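Side-chain contacts in class II aldolase/adducin N-terminal domain-containing protein (Thermoplasma acidophilum, PDB 3M4R), which is of unknown function but binds zinc in its N-terminal class II aldolase-like domain and probably acts as an oxidoreductase of carbohydrate metabolism: residues Thr11-Asp16 with Val20-Arg25; Gly38-Val43 with Ser114-Leu119; Phe122-Phe127 with Asn174-Gly179; Met129-Asp134 with Asp202-Ile207; Asp181-Arg186 with Leu191-Thr196. All blocks are in the same frame, centred on the assembly; numbering follows the deposited sequence. Where two conformers were deposited one is given.

Contact 1. Residues Thr11-Asp16 with Val20-Arg25; sequences TKFDSD and VVYGSR
Phe-13 and Tyr-22 meet with their side chains crossing at about a right angle, where the loop leading into helix 16-28 folds back along the first turns of that helix. The two rings are tilted 45° against each other with centroids 5.5 Å apart, an oblique pairing that is neither a stack nor an edge-to-face contact. It is the far end of the phenylalanine that touches: Phe-13 CE1 lies 3.7 Å from Tyr-22 CB, and Phe-13 CZ is 3.8 Å from Tyr-22 CD2. Tyr-22 carries CG anti to its own nitrogen (chi1 -177°), which swings the ring outward from the helix, beside Phe-13, and its hydroxyl hydrogen-bonds to the backbone of Ala-9; Trp-8 meets the same ring edge-to-face and also touches Phe-13. Ser-15 is the N-cap of the helix, its OG bonded to Asp-18 N. The helix itself makes the second link, a nearly straight bond from Val-20 N to Asp-16 O at 3.1 Å. Val-20 O in turn is gripped twice from the next turn, by Ser-24 N and by Ser-24 OG at 2.7 Å, from opposite faces of its carbonyl plane. Asp-16 turns its carboxylate to Lys-126 and Thr-45, while Val-20 packs on strand 40-48. Between Phe-13 and the helix the contact is thus apolar, whereas the hydrogen bonds lie within the helix and at the Tyr-22 hydroxyl.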
# COMPACT_ATOMS: atom_id res chain seq x y z
N THR A 11 -9.21 -14.35 -12.44
CA THR A 11 -7.92 -14.42 -13.12
C THR A 11 -7.83 -13.36 -14.22
O THR A 11 -6.75 -12.81 -14.43
CB THR A 11 -7.62 -15.85 -13.66
OG1 THR A 11 -8.73 -16.35 -14.40
CG2 THR A 11 -7.31 -16.83 -12.50
N LYS A 12 -8.95 -13.05 -14.87
CA LYS A 12 -8.98 -12.07 -15.97
C LYS A 12 -9.58 -10.71 -15.53
O LYS A 12 -10.65 -10.66 -14.94
CB LYS A 12 -9.77 -12.63 -17.15
N PHE A 13 -8.87 -9.63 -15.84
CA PHE A 13 -9.39 -8.28 -15.61
C PHE A 13 -9.23 -7.49 -16.90
O PHE A 13 -8.27 -7.71 -17.60
CB PHE A 13 -8.60 -7.59 -14.48
CG PHE A 13 -8.54 -8.37 -13.20
CD1 PHE A 13 -9.61 -8.36 -12.31
CD2 PHE A 13 -7.42 -9.13 -12.89
CE1 PHE A 13 -9.57 -9.10 -11.14
CE2 PHE A 13 -7.37 -9.89 -11.73
CZ PHE A 13 -8.45 -9.88 -10.84
N ASP A 14 -10.15 -6.56 -17.17
CA ASP A 14 -10.10 -5.74 -18.40
C ASP A 14 -9.00 -4.70 -18.37
O ASP A 14 -8.60 -4.20 -19.42
CB ASP A 14 -11.43 -5.01 -18.66
CG ASP A 14 -12.65 -5.97 -18.82
OD1 ASP A 14 -12.52 -7.11 -19.35
OD2 ASP A 14 -13.75 -5.55 -18.40
N SER A 15 -8.53 -4.34 -17.17
CA SER A 15 -7.60 -3.23 -16.99
C SER A 15 -6.91 -3.31 -15.64
O SER A 15 -7.38 -3.99 -14.72
CB SER A 15 -8.32 -1.87 -17.11
OG SER A 15 -9.07 -1.55 -15.94
N ASP A 16 -5.80 -2.59 -15.52
CA ASP A 16 -5.10 -2.46 -14.27
C ASP A 16 -5.98 -1.90 -13.16
O ASP A 16 -5.92 -2.37 -12.05
CB ASP A 16 -3.88 -1.55 -14.42
CG ASP A 16 -2.76 -2.24 -15.20
OD1 ASP A 16 -2.81 -3.49 -15.34
OD2 ASP A 16 -1.85 -1.53 -15.67
N VAL A 20 -6.85 -3.66 -9.41
CA VAL A 20 -6.63 -3.02 -8.11
C VAL A 20 -7.93 -2.82 -7.35
O VAL A 20 -7.93 -2.95 -6.13
CB VAL A 20 -5.84 -1.65 -8.20
CG1 VAL A 20 -6.74 -0.45 -8.62
CG2 VAL A 20 -5.12 -1.37 -6.85
N VAL A 21 -9.04 -2.54 -8.06
CA VAL A 21 -10.37 -2.37 -7.42
C VAL A 21 -10.75 -3.72 -6.78
O VAL A 21 -11.18 -3.79 -5.62
CB VAL A 21 -11.47 -1.89 -8.43
CG1 VAL A 21 -12.91 -2.19 -7.92
CG2 VAL A 21 -11.32 -0.35 -8.76
N TYR A 22 -10.57 -4.78 -7.54
CA TYR A 22 -10.87 -6.11 -7.06
C TYR A 22 -10.13 -6.46 -5.79
O TYR A 22 -10.73 -6.87 -4.81
CB TYR A 22 -10.59 -7.14 -8.15
CG TYR A 22 -10.96 -8.51 -7.71
CD1 TYR A 22 -12.29 -8.88 -7.57
CD2 TYR A 22 -9.98 -9.45 -7.39
CE1 TYR A 22 -12.63 -10.15 -7.16
CE2 TYR A 22 -10.30 -10.70 -6.98
CZ TYR A 22 -11.63 -11.05 -6.85
OH TYR A 22 -11.94 -12.32 -6.43
N GLY A 23 -8.83 -6.22 -5.78
CA GLY A 23 -8.01 -6.48 -4.61
C GLY A 23 -8.45 -5.65 -3.41
O GLY A 23 -8.47 -6.14 -2.30
N SER A 24 -8.77 -4.39 -3.68
CA SER A 24 -9.17 -3.45 -2.64
C SER A 24 -10.42 -3.93 -1.98
O SER A 24 -10.53 -3.96 -0.77
CB SER A 24 -9.39 -2.10 -3.25
OG SER A 24 -8.16 -1.65 -3.77
N ARG A 25 -11.38 -4.34 -2.79
CA ARG A 25 -12.64 -4.86 -2.26
C ARG A 25 -12.43 -6.07 -1.33
O ARG A 25 -13.05 -6.13 -0.27
CB ARG A 25 -13.58 -5.18 -3.39
CG ARG A 25 -14.11 -3.92 -4.08
CD ARG A 25 -14.79 -4.27 -5.37
NE ARG A 25 -15.36 -3.09 -5.99
CZ ARG A 25 -16.07 -3.09 -7.12
NH1 ARG A 25 -16.37 -4.22 -7.74
NH2 ARG A 25 -16.56 -1.95 -7.59

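Contact 2. Residues Gly38-Val43 with Ser114-Leu119; sequences GGNTSV and SVETFL. With ZN (zinc ion), chain B.
The zinc site of this class II aldolase/adducin-type domain is bordered here by the start of strand 40-48 and the turn that leads into helix 117-121. Asn-40 and Glu-116 meet across it at about a right angle, their amide and carboxylate planes 81° apart. Asn-40 ND2 gives a nearly straight hydrogen bond (176°) to Glu-116 OE1 at 3.1 Å. That oxygen lies in the amide plane but is approached on its anti side, with the donor 27° out of the carboxylate plane. Both carboxylate oxygens bind the metal, so OE1 is shared between zinc and amide, and a water held by Gly-39 N also donates to it. This leaves the carboxylate little freedom to rotate. At the other end of the amide, Asn-40 OD1 accepts from His-120, which fixes the flip of the group. Ser-114 begins an ST turn, its OG taking the N-H of Glu-116 at 3.0 Å, and a second water joins that hydroxyl to Asn-40 ND2. His-130, His-132 and His-188 complete the protein ligands, with a water as a further ligand, and the bidentate grip is even: Glu-116 OE1 and OE2 each lie 2.3 Å from the zinc ion.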
# COMPACT_ATOMS: atom_id res chain seq x y z
N GLY A 38 -9.28 2.73 7.35
CA GLY A 38 -7.98 3.06 6.74
C GLY A 38 -7.48 1.99 5.77
O GLY A 38 -8.24 1.10 5.35
N GLY A 39 -6.22 2.06 5.42
CA GLY A 39 -5.64 1.15 4.44
C GLY A 39 -5.67 1.76 3.05
O GLY A 39 -6.48 2.65 2.76
N ASN A 40 -4.80 1.29 2.18
CA ASN A 40 -4.75 1.86 0.88
C ASN A 40 -3.99 0.94 -0.07
O ASN A 40 -3.14 0.15 0.34
CB ASN A 40 -4.21 3.32 0.93
CG ASN A 40 -3.25 3.55 2.06
OD1 ASN A 40 -2.11 3.08 1.99
ND2 ASN A 40 -3.70 4.21 3.13
N THR A 41 -4.38 1.00 -1.32
CA THR A 41 -3.83 0.20 -2.34
C THR A 41 -3.45 1.08 -3.53
O THR A 41 -3.92 2.24 -3.66
CB THR A 41 -4.89 -0.78 -2.82
OG1 THR A 41 -6.08 -0.04 -3.17
CG2 THR A 41 -5.20 -1.81 -1.67
N SER A 42 -2.70 0.48 -4.46
CA SER A 42 -2.25 1.19 -5.63
C SER A 42 -1.81 0.25 -6.73
O SER A 42 -1.52 -0.90 -6.49
CB SER A 42 -1.12 2.13 -5.28
OG SER A 42 0.07 1.43 -4.98
N VAL A 43 -1.86 0.74 -7.95
CA VAL A 43 -1.33 0.05 -9.09
C VAL A 43 -0.56 1.06 -9.96
O VAL A 43 -1.04 2.16 -10.18
CB VAL A 43 -2.43 -0.65 -9.90
CG1 VAL A 43 -3.48 0.34 -10.35
CG2 VAL A 43 -1.80 -1.47 -11.05
N SER A 114 -4.59 9.40 -1.18
CA SER A 114 -4.16 8.93 0.15
C SER A 114 -2.96 9.71 0.66
O SER A 114 -1.99 9.90 -0.07
CB SER A 114 -3.75 7.44 0.08
OG SER A 114 -3.28 6.97 1.36
N VAL A 115 -3.03 10.15 1.92
CA VAL A 115 -1.84 10.72 2.62
C VAL A 115 -0.65 9.74 2.72
O VAL A 115 0.51 10.15 2.97
CB VAL A 115 -2.20 11.34 4.03
CG1 VAL A 115 -3.24 12.45 3.87
CG2 VAL A 115 -2.72 10.27 5.04
N GLU A 116 -0.88 8.45 2.43
CA GLU A 116 0.20 7.44 2.42
C GLU A 116 0.71 7.11 1.05
O GLU A 116 1.38 6.07 0.88
CB GLU A 116 -0.30 6.14 3.12
CG GLU A 116 -0.88 6.50 4.47
CD GLU A 116 -0.87 5.38 5.48
OE1 GLU A 116 -1.95 4.72 5.59
OE2 GLU A 116 0.17 5.21 6.19
N THR A 117 0.47 7.99 0.08
CA THR A 117 0.81 7.71 -1.29
C THR A 117 2.27 7.38 -1.50
O THR A 117 2.61 6.56 -2.36
CB THR A 117 0.38 8.88 -2.25
OG1 THR A 117 -1.06 8.93 -2.30
CG2 THR A 117 0.93 8.67 -3.63
N PHE A 118 3.14 8.03 -0.75
CA PHE A 118 4.57 7.78 -0.94
C PHE A 118 5.01 6.37 -0.52
O PHE A 118 5.99 5.87 -1.07
CB PHE A 118 5.43 8.81 -0.27
CG PHE A 118 5.42 10.14 -0.98
CD1 PHE A 118 6.02 10.27 -2.21
CD2 PHE A 118 4.73 11.21 -0.47
CE1 PHE A 118 5.99 11.48 -2.89
CE2 PHE A 118 4.71 12.45 -1.15
CZ PHE A 118 5.35 12.57 -2.37
N LEU A 119 4.26 5.69 0.36
CA LEU A 119 4.58 4.26 0.64
C LEU A 119 4.50 3.44 -0.64
O LEU A 119 5.28 2.48 -0.89
CB LEU A 119 3.64 3.63 1.67
CG LEU A 119 3.55 4.25 3.07
CD1 LEU A 119 2.51 3.51 3.96
CD2 LEU A 119 4.93 4.29 3.74
ZN ZN B . -1.00 3.51 7.26
O HOH W 1 -4.82 4.44 6.08
O HOH W 2 -5.77 6.51 2.62
O HOH W 3 -1.49 5.08 8.45

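Contact 3. Residues Phe122-Phe127 with Asn174-Gly179; sequences FLPYKF and NCFKKG
The loop between helix 117-121 and strand 127-131 closes over the C-terminal end of helix 166-175, and Phe-176, the first residue to leave that helix, is the side chain it receives. Three successive loop residues touch its ring. Leu-123 comes obliquely, its CD2 methyl 3.5 Å from Phe-176 CD1 and also close to Phe-176 CB. Pro-124 and Phe-176 approach each other from opposite directions, and the proline covers one face: its CD forms a CH-pi contact 4.1 Å from the ring centroid, 20° off the normal, displaced toward the rim. Pro-124 is also the centre of an inverse gamma turn, and this tight reversal places its ring and that of Tyr-125 at different parts of the same phenylalanine. Tyr-125 crosses at about a right angle with planes 84° apart, yet the two meet rim to rim; Tyr-125 CE2 sits 3.6 Å from Phe-176 CZ, near the plane of the phenylalanine. Phe-176 reaches all three because its CG stands anti to the backbone nitrogen (chi1 178°), sending the ring out from the helix end toward the loop. Phe-193, from the neighbouring strand 189-194, meets Phe-176 edge-to-face and lies nearly parallel to Tyr-125.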
# COMPACT_ATOMS: atom_id res chain seq x y z
N PHE A 122 7.18 4.63 -3.69
CA PHE A 122 8.57 4.30 -3.40
C PHE A 122 8.86 2.79 -3.33
O PHE A 122 10.00 2.43 -3.11
CB PHE A 122 9.01 4.91 -2.08
CG PHE A 122 9.16 6.41 -2.09
CD1 PHE A 122 9.21 7.15 -3.26
CD2 PHE A 122 9.30 7.08 -0.89
CE1 PHE A 122 9.38 8.52 -3.20
CE2 PHE A 122 9.48 8.43 -0.82
CZ PHE A 122 9.51 9.16 -1.97
N LEU A 123 7.88 1.94 -3.55
CA LEU A 123 8.13 0.49 -3.65
C LEU A 123 7.99 0.07 -5.10
O LEU A 123 6.95 0.34 -5.75
CB LEU A 123 7.12 -0.25 -2.79
CG LEU A 123 7.39 -0.18 -1.28
CD1 LEU A 123 6.18 -0.77 -0.49
CD2 LEU A 123 8.67 -0.89 -0.96
N PRO A 124 9.05 -0.57 -5.66
CA PRO A 124 9.10 -0.76 -7.09
C PRO A 124 8.46 -2.07 -7.51
O PRO A 124 9.15 -2.94 -8.13
CB PRO A 124 10.61 -0.81 -7.37
CG PRO A 124 11.16 -1.47 -6.17
CD PRO A 124 10.35 -0.87 -5.03
N TYR A 125 7.20 -2.23 -7.15
CA TYR A 125 6.36 -3.30 -7.61
C TYR A 125 5.09 -2.67 -8.17
O TYR A 125 4.63 -1.59 -7.72
CB TYR A 125 6.01 -4.26 -6.46
CG TYR A 125 6.88 -5.52 -6.31
CD1 TYR A 125 6.82 -6.54 -7.26
CD2 TYR A 125 7.70 -5.71 -5.19
CE1 TYR A 125 7.60 -7.72 -7.15
CE2 TYR A 125 8.46 -6.90 -5.03
CZ TYR A 125 8.42 -7.90 -6.02
OH TYR A 125 9.16 -9.09 -5.91
N LYS A 126 4.53 -3.31 -9.18
CA LYS A 126 3.34 -2.78 -9.84
C LYS A 126 2.18 -2.56 -8.85
O LYS A 126 1.54 -1.50 -8.86
CB LYS A 126 2.93 -3.67 -11.01
CG LYS A 126 1.85 -3.13 -11.89
CD LYS A 126 1.66 -4.01 -13.10
CE LYS A 126 0.40 -3.59 -13.89
NZ LYS A 126 0.63 -2.33 -14.69
N PHE A 127 1.90 -3.57 -8.03
CA PHE A 127 0.80 -3.49 -7.06
C PHE A 127 1.37 -3.41 -5.64
O PHE A 127 2.29 -4.11 -5.31
CB PHE A 127 -0.12 -4.75 -7.13
CG PHE A 127 -0.96 -4.82 -8.36
CD1 PHE A 127 -0.41 -5.28 -9.58
CD2 PHE A 127 -2.30 -4.43 -8.33
CE1 PHE A 127 -1.18 -5.34 -10.72
CE2 PHE A 127 -3.08 -4.48 -9.51
CZ PHE A 127 -2.51 -4.94 -10.69
N ASN A 174 14.07 2.59 1.62
CA ASN A 174 15.44 2.14 1.84
C ASN A 174 15.55 0.71 2.40
O ASN A 174 16.56 0.06 2.18
CB ASN A 174 16.18 3.11 2.75
CG ASN A 174 16.35 4.51 2.13
OD1 ASN A 174 16.49 4.68 0.90
ND2 ASN A 174 16.35 5.52 3.00
N CYS A 175 14.52 0.19 3.07
CA CYS A 175 14.62 -1.15 3.64
C CYS A 175 14.12 -2.20 2.66
O CYS A 175 14.38 -3.37 2.83
CB CYS A 175 13.88 -1.24 4.96
SG CYS A 175 14.58 -0.14 6.19
N PHE A 176 13.41 -1.78 1.62
CA PHE A 176 12.95 -2.73 0.64
C PHE A 176 14.16 -3.52 0.09
O PHE A 176 15.17 -2.93 -0.23
CB PHE A 176 12.19 -2.04 -0.49
CG PHE A 176 11.75 -3.00 -1.54
CD1 PHE A 176 10.63 -3.80 -1.33
CD2 PHE A 176 12.52 -3.19 -2.69
CE1 PHE A 176 10.23 -4.72 -2.29
CE2 PHE A 176 12.13 -4.14 -3.65
CZ PHE A 176 10.99 -4.91 -3.45
N LYS A 177 14.05 -4.85 0.03
CA LYS A 177 15.06 -5.69 -0.65
C LYS A 177 14.38 -6.66 -1.63
O LYS A 177 13.29 -7.18 -1.36
CB LYS A 177 15.91 -6.49 0.36
CG LYS A 177 16.89 -5.64 1.19
N LYS A 178 15.02 -6.89 -2.78
CA LYS A 178 14.57 -7.91 -3.74
C LYS A 178 14.18 -9.23 -3.03
O LYS A 178 14.81 -9.61 -2.06
CB LYS A 178 15.68 -8.20 -4.77
N GLY A 179 13.11 -9.86 -3.48
CA GLY A 179 12.70 -11.16 -2.99
C GLY A 179 11.86 -11.28 -1.74
O GLY A 179 11.43 -12.40 -1.42

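Contact 4. Residues Met129-Asp134 with Asp202-Ile207; sequences MHSHAD and DRHINI. With ZN (zinc ion), chain B.
Ser-131 and His-204 supply the polar link between strand 127-131 and helix 197-215: Ser-131 OG and His-204 NE2 share a hydrogen bond of 2.8 Å in which either could be the donor. The hydroxyl lies in the plane of the imidazole, at its edge, placed there by a first torsion that sets OG between the backbone nitrogen and the carbonyl carbon (chi1 79°). Ala-133 N adds a weak bond to the same oxygen. His-204 ND1 bonds to Thr-192, so both nitrogens of this buried histidine are held and its rotation is fixed. In van der Waals contact, Met-129 O lies 3.6 Å from His-204 CE1, near the ring plane, and selenomethionine Met-129 CB 4.1 Å from His-204 ND1. Metal bonds come from His-130 NE2 (2.2 Å), on the side of the strand turned away from the helix, and His-132 NE2 (2.1 Å) just beyond its end, while His-130 ND1 bonds to Leu-190 O. Flanked by strands 40-48 and 189-194, the strand lies between metal and helix; helix segment 202-207 runs at 31° to strand segment 129-131.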
# COMPACT_ATOMS: atom_id res chain seq x y z
N MSE A 129 -0.15 -3.02 -1.47
CA MSE A 129 -1.28 -3.02 -0.56
C MSE A 129 -0.82 -2.72 0.85
O MSE A 129 0.17 -3.28 1.33
CB MSE A 129 -1.93 -4.40 -0.60
CG MSE A 129 -2.56 -4.66 -1.96
SE MSE A 129 -3.41 -6.42 -1.94
CE MSE A 129 -3.93 -6.34 -3.79
N HIS A 130 -1.55 -1.84 1.51
CA HIS A 130 -1.25 -1.37 2.84
C HIS A 130 -2.51 -1.53 3.70
O HIS A 130 -3.54 -0.98 3.35
CB HIS A 130 -0.89 0.11 2.80
CG HIS A 130 -0.56 0.68 4.13
ND1 HIS A 130 0.10 -0.06 5.10
CD2 HIS A 130 -0.82 1.89 4.68
CE1 HIS A 130 0.24 0.70 6.18
NE2 HIS A 130 -0.34 1.87 5.95
N SER A 131 -2.40 -2.23 4.83
CA SER A 131 -3.47 -2.30 5.82
C SER A 131 -2.98 -1.95 7.24
O SER A 131 -1.79 -1.95 7.53
CB SER A 131 -4.08 -3.69 5.84
OG SER A 131 -3.27 -4.60 6.58
N HIS A 132 -3.92 -1.71 8.12
CA HIS A 132 -3.65 -1.54 9.52
C HIS A 132 -4.21 -2.78 10.24
O HIS A 132 -4.93 -2.67 11.22
CB HIS A 132 -4.26 -0.24 10.04
CG HIS A 132 -3.73 0.99 9.36
ND1 HIS A 132 -4.36 2.21 9.46
CD2 HIS A 132 -2.64 1.20 8.57
CE1 HIS A 132 -3.69 3.11 8.76
NE2 HIS A 132 -2.64 2.53 8.22
N ALA A 133 -3.86 -3.96 9.73
CA ALA A 133 -4.44 -5.23 10.19
C ALA A 133 -4.32 -5.36 11.70
O ALA A 133 -3.23 -5.22 12.24
CB ALA A 133 -3.75 -6.38 9.52
N ASP A 134 -5.45 -5.60 12.36
CA ASP A 134 -5.49 -5.76 13.82
C ASP A 134 -4.44 -6.76 14.40
O ASP A 134 -3.75 -6.43 15.34
CB ASP A 134 -6.89 -6.17 14.27
CG ASP A 134 -7.02 -6.17 15.78
OD1 ASP A 134 -6.89 -5.05 16.35
OD2 ASP A 134 -7.21 -7.27 16.39
N ASP A 202 -2.16 -12.34 -1.89
CA ASP A 202 -1.83 -13.62 -1.23
C ASP A 202 -0.76 -13.39 -0.15
O ASP A 202 -0.81 -14.00 0.93
CB ASP A 202 -1.34 -14.68 -2.24
CG ASP A 202 -2.46 -15.22 -3.17
OD1 ASP A 202 -3.68 -15.03 -2.89
OD2 ASP A 202 -2.10 -15.91 -4.17
N ARG A 203 0.22 -12.54 -0.44
CA ARG A 203 1.27 -12.24 0.52
C ARG A 203 0.68 -11.56 1.74
O ARG A 203 1.12 -11.83 2.87
CB ARG A 203 2.36 -11.33 -0.05
CG ARG A 203 3.28 -12.03 -1.02
CD ARG A 203 4.17 -11.12 -1.86
NE ARG A 203 5.12 -11.96 -2.59
CZ ARG A 203 5.77 -11.64 -3.70
NH1 ARG A 203 5.61 -10.46 -4.24
NH2 ARG A 203 6.58 -12.52 -4.27
N HIS A 204 -0.31 -10.69 1.53
CA HIS A 204 -0.93 -10.01 2.66
C HIS A 204 -1.64 -11.01 3.60
O HIS A 204 -1.48 -10.96 4.82
CB HIS A 204 -1.93 -8.97 2.17
CG HIS A 204 -1.94 -7.73 2.99
ND1 HIS A 204 -1.13 -6.64 2.69
CD2 HIS A 204 -2.65 -7.38 4.08
CE1 HIS A 204 -1.31 -5.70 3.61
NE2 HIS A 204 -2.25 -6.11 4.44
N ILE A 205 -2.43 -11.90 3.02
CA ILE A 205 -3.20 -12.87 3.81
C ILE A 205 -2.27 -13.80 4.57
O ILE A 205 -2.45 -14.00 5.78
CB ILE A 205 -4.19 -13.68 2.94
CG1 ILE A 205 -5.25 -12.77 2.32
CG2 ILE A 205 -4.85 -14.82 3.76
CD1 ILE A 205 -5.96 -11.85 3.32
N ASN A 206 -1.29 -14.36 3.86
CA ASN A 206 -0.33 -15.31 4.46
C ASN A 206 0.33 -14.70 5.68
O ASN A 206 0.35 -15.32 6.74
CB ASN A 206 0.70 -15.75 3.40
CG ASN A 206 0.17 -16.88 2.52
OD1 ASN A 206 -0.55 -17.76 3.03
ND2 ASN A 206 0.52 -16.89 1.24
N ILE A 207 0.77 -13.44 5.59
CA ILE A 207 1.44 -12.79 6.71
C ILE A 207 0.50 -12.47 7.87
O ILE A 207 0.83 -12.75 9.04
CB ILE A 207 2.16 -11.52 6.28
CG1 ILE A 207 3.41 -11.89 5.46
CG2 ILE A 207 2.53 -10.65 7.50
CD1 ILE A 207 3.84 -10.76 4.52
ZN ZN B . -1.00 3.51 7.26
O HOH W 3 -1.49 5.08 8.45

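Contact 5. Residues Asp181-Arg186 with Leu191-Thr196; sequences DGIVLR and LTFGDT
Leu-185 and Leu-191 meet through their CD1 methyls, 4.0 Å apart, in the apolar centre of the beta hairpin formed by strands 182-185 and 189-194. Ile-183 lies beside them, on the same face of the sheet as Leu-191, and Val-172 of helix 166-175 touches all three. Two residues on from Leu-191, Phe-193 turns its ring back across the hairpin to meet Ile-183 at about a right angle; Ile-183 CG1 stands near the plane of that ring, at its edge, 4.0 Å from Phe-193 CE2. The unusual first torsion of Phe-193 (chi1 28°) brings the ring against the chain at Gly-182, where Phe-193 CZ comes within 3.7 Å of Gly-182 CA. The missing side chain of this glycine matters on the Thr-192 side, where Thr-192 CG2 lies 4.0 Å from Gly-182 CA. Between the strands, Ile-183 and Leu-191 form a hydrogen-bonded antiparallel pair: Ile-183 N to Leu-191 O and Leu-191 N to Ile-183 O are both 2.8 Å and nearly straight. Leu-191 O also receives a CA-H contact from Gly-182. Further out the contact turns polar. Thr-192 OG1, besides its histidine partner His-204, bonds to Ala-200 O, and the Asp-181 carboxylate forms a salt bridge with Arg-203, both tying the hairpin to helix 197-215. The buried Asp-181 O has no hydrogen-bonding partner in the model; instead the methyl Thr-192 CG2 sits 3.4 Å from it.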
# COMPACT_ATOMS: atom_id res chain seq x y z
N ASP A 181 8.50 -10.75 0.83
CA ASP A 181 7.05 -10.82 0.62
C ASP A 181 6.30 -9.66 1.30
O ASP A 181 5.12 -9.39 1.01
CB ASP A 181 6.50 -12.13 1.15
CG ASP A 181 7.02 -13.37 0.37
OD1 ASP A 181 7.14 -13.31 -0.87
OD2 ASP A 181 7.32 -14.37 1.01
N GLY A 182 6.97 -8.94 2.18
CA GLY A 182 6.24 -7.94 2.96
C GLY A 182 7.16 -7.10 3.80
O GLY A 182 8.29 -7.49 4.07
N ILE A 183 6.67 -5.91 4.18
CA ILE A 183 7.33 -5.03 5.13
C ILE A 183 6.33 -4.75 6.26
O ILE A 183 5.22 -4.29 6.01
CB ILE A 183 7.72 -3.70 4.51
CG1 ILE A 183 8.77 -3.92 3.41
CG2 ILE A 183 8.22 -2.76 5.59
CD1 ILE A 183 9.16 -2.59 2.63
N VAL A 184 6.74 -5.08 7.48
CA VAL A 184 5.91 -4.98 8.68
C VAL A 184 6.26 -3.69 9.39
O VAL A 184 7.42 -3.42 9.64
CB VAL A 184 6.16 -6.14 9.63
CG1 VAL A 184 5.32 -5.98 10.93
CG2 VAL A 184 5.82 -7.45 8.91
N LEU A 185 5.25 -2.88 9.68
CA LEU A 185 5.47 -1.55 10.28
C LEU A 185 4.92 -1.62 11.70
O LEU A 185 3.70 -1.62 11.90
CB LEU A 185 4.76 -0.47 9.45
CG LEU A 185 5.02 -0.39 7.92
CD1 LEU A 185 4.18 0.76 7.26
CD2 LEU A 185 6.49 -0.25 7.61
N ARG A 186 5.81 -1.74 12.69
CA ARG A 186 5.35 -1.92 14.05
C ARG A 186 4.45 -0.77 14.49
O ARG A 186 4.74 0.38 14.21
CB ARG A 186 6.51 -2.10 15.03
CG ARG A 186 7.31 -3.36 14.72
CD ARG A 186 8.35 -3.66 15.81
NE ARG A 186 7.72 -4.14 17.03
CZ ARG A 186 8.25 -5.03 17.86
NH1 ARG A 186 7.59 -5.37 18.94
NH2 ARG A 186 9.43 -5.58 17.61
N LEU A 191 2.79 -3.70 4.76
CA LEU A 191 2.87 -3.53 3.34
C LEU A 191 3.21 -4.84 2.65
O LEU A 191 4.18 -5.53 3.02
CB LEU A 191 3.93 -2.53 3.01
CG LEU A 191 3.62 -1.08 3.38
CD1 LEU A 191 4.96 -0.37 3.55
CD2 LEU A 191 2.73 -0.40 2.28
N THR A 192 2.42 -5.16 1.64
CA THR A 192 2.78 -6.20 0.67
C THR A 192 2.68 -5.67 -0.76
O THR A 192 2.11 -4.61 -1.01
CB THR A 192 1.97 -7.46 0.88
OG1 THR A 192 0.56 -7.23 0.71
CG2 THR A 192 2.30 -8.08 2.27
N PHE A 193 3.23 -6.45 -1.68
CA PHE A 193 3.41 -5.99 -3.03
C PHE A 193 3.70 -7.16 -3.98
O PHE A 193 4.03 -8.27 -3.55
CB PHE A 193 4.59 -5.02 -3.05
CG PHE A 193 5.60 -5.30 -1.98
CD1 PHE A 193 6.44 -6.38 -2.06
CD2 PHE A 193 5.66 -4.50 -0.86
CE1 PHE A 193 7.37 -6.69 -1.02
CE2 PHE A 193 6.55 -4.77 0.17
CZ PHE A 193 7.42 -5.88 0.10
N GLY A 194 3.59 -6.89 -5.27
CA GLY A 194 3.91 -7.92 -6.27
C GLY A 194 3.61 -7.44 -7.66
O GLY A 194 3.19 -6.28 -7.86
N ASP A 195 3.84 -8.31 -8.62
CA ASP A 195 3.71 -8.00 -10.03
C ASP A 195 2.24 -7.95 -10.46
O ASP A 195 1.90 -7.34 -11.48
CB ASP A 195 4.45 -9.04 -10.87
CG ASP A 195 5.96 -8.93 -10.75
OD1 ASP A 195 6.49 -7.87 -10.38
OD2 ASP A 195 6.63 -9.93 -11.05
N THR A 196 1.41 -8.64 -9.69
CA THR A 196 0.00 -8.76 -9.96
C THR A 196 -0.73 -8.52 -8.66
O THR A 196 -0.13 -8.52 -7.55
CB THR A 196 -0.36 -10.18 -10.51
OG1 THR A 196 -0.28 -11.14 -9.44
CG2 THR A 196 0.59 -10.57 -11.68

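How the contacts relate
Along the chain contact 1 comes first, then contact 2; contacts 3 and 4 interleave their segments, and contact 5 is nested inside the loop closed by contact 4. Contacts 2, 4 and 5 share one mixed sheet, in which strands 40-48, 127-131, 189-194 and 182-185 are successive neighbours. The centres of contacts 4 and 5 lie about 8 Å apart, as do those of 3 and 5, whereas the centre of contact 1 is about 15 Å from that of the chain; it touches contact 2 through Ser-24 and Thr-41, helix 16-28 preceding strand 40-48. Contacts 2 and 4, about 13 Å apart between centres, converge on the zinc ion, so His-130 on the sheet and ligands from adjoining turns and loops are brought together.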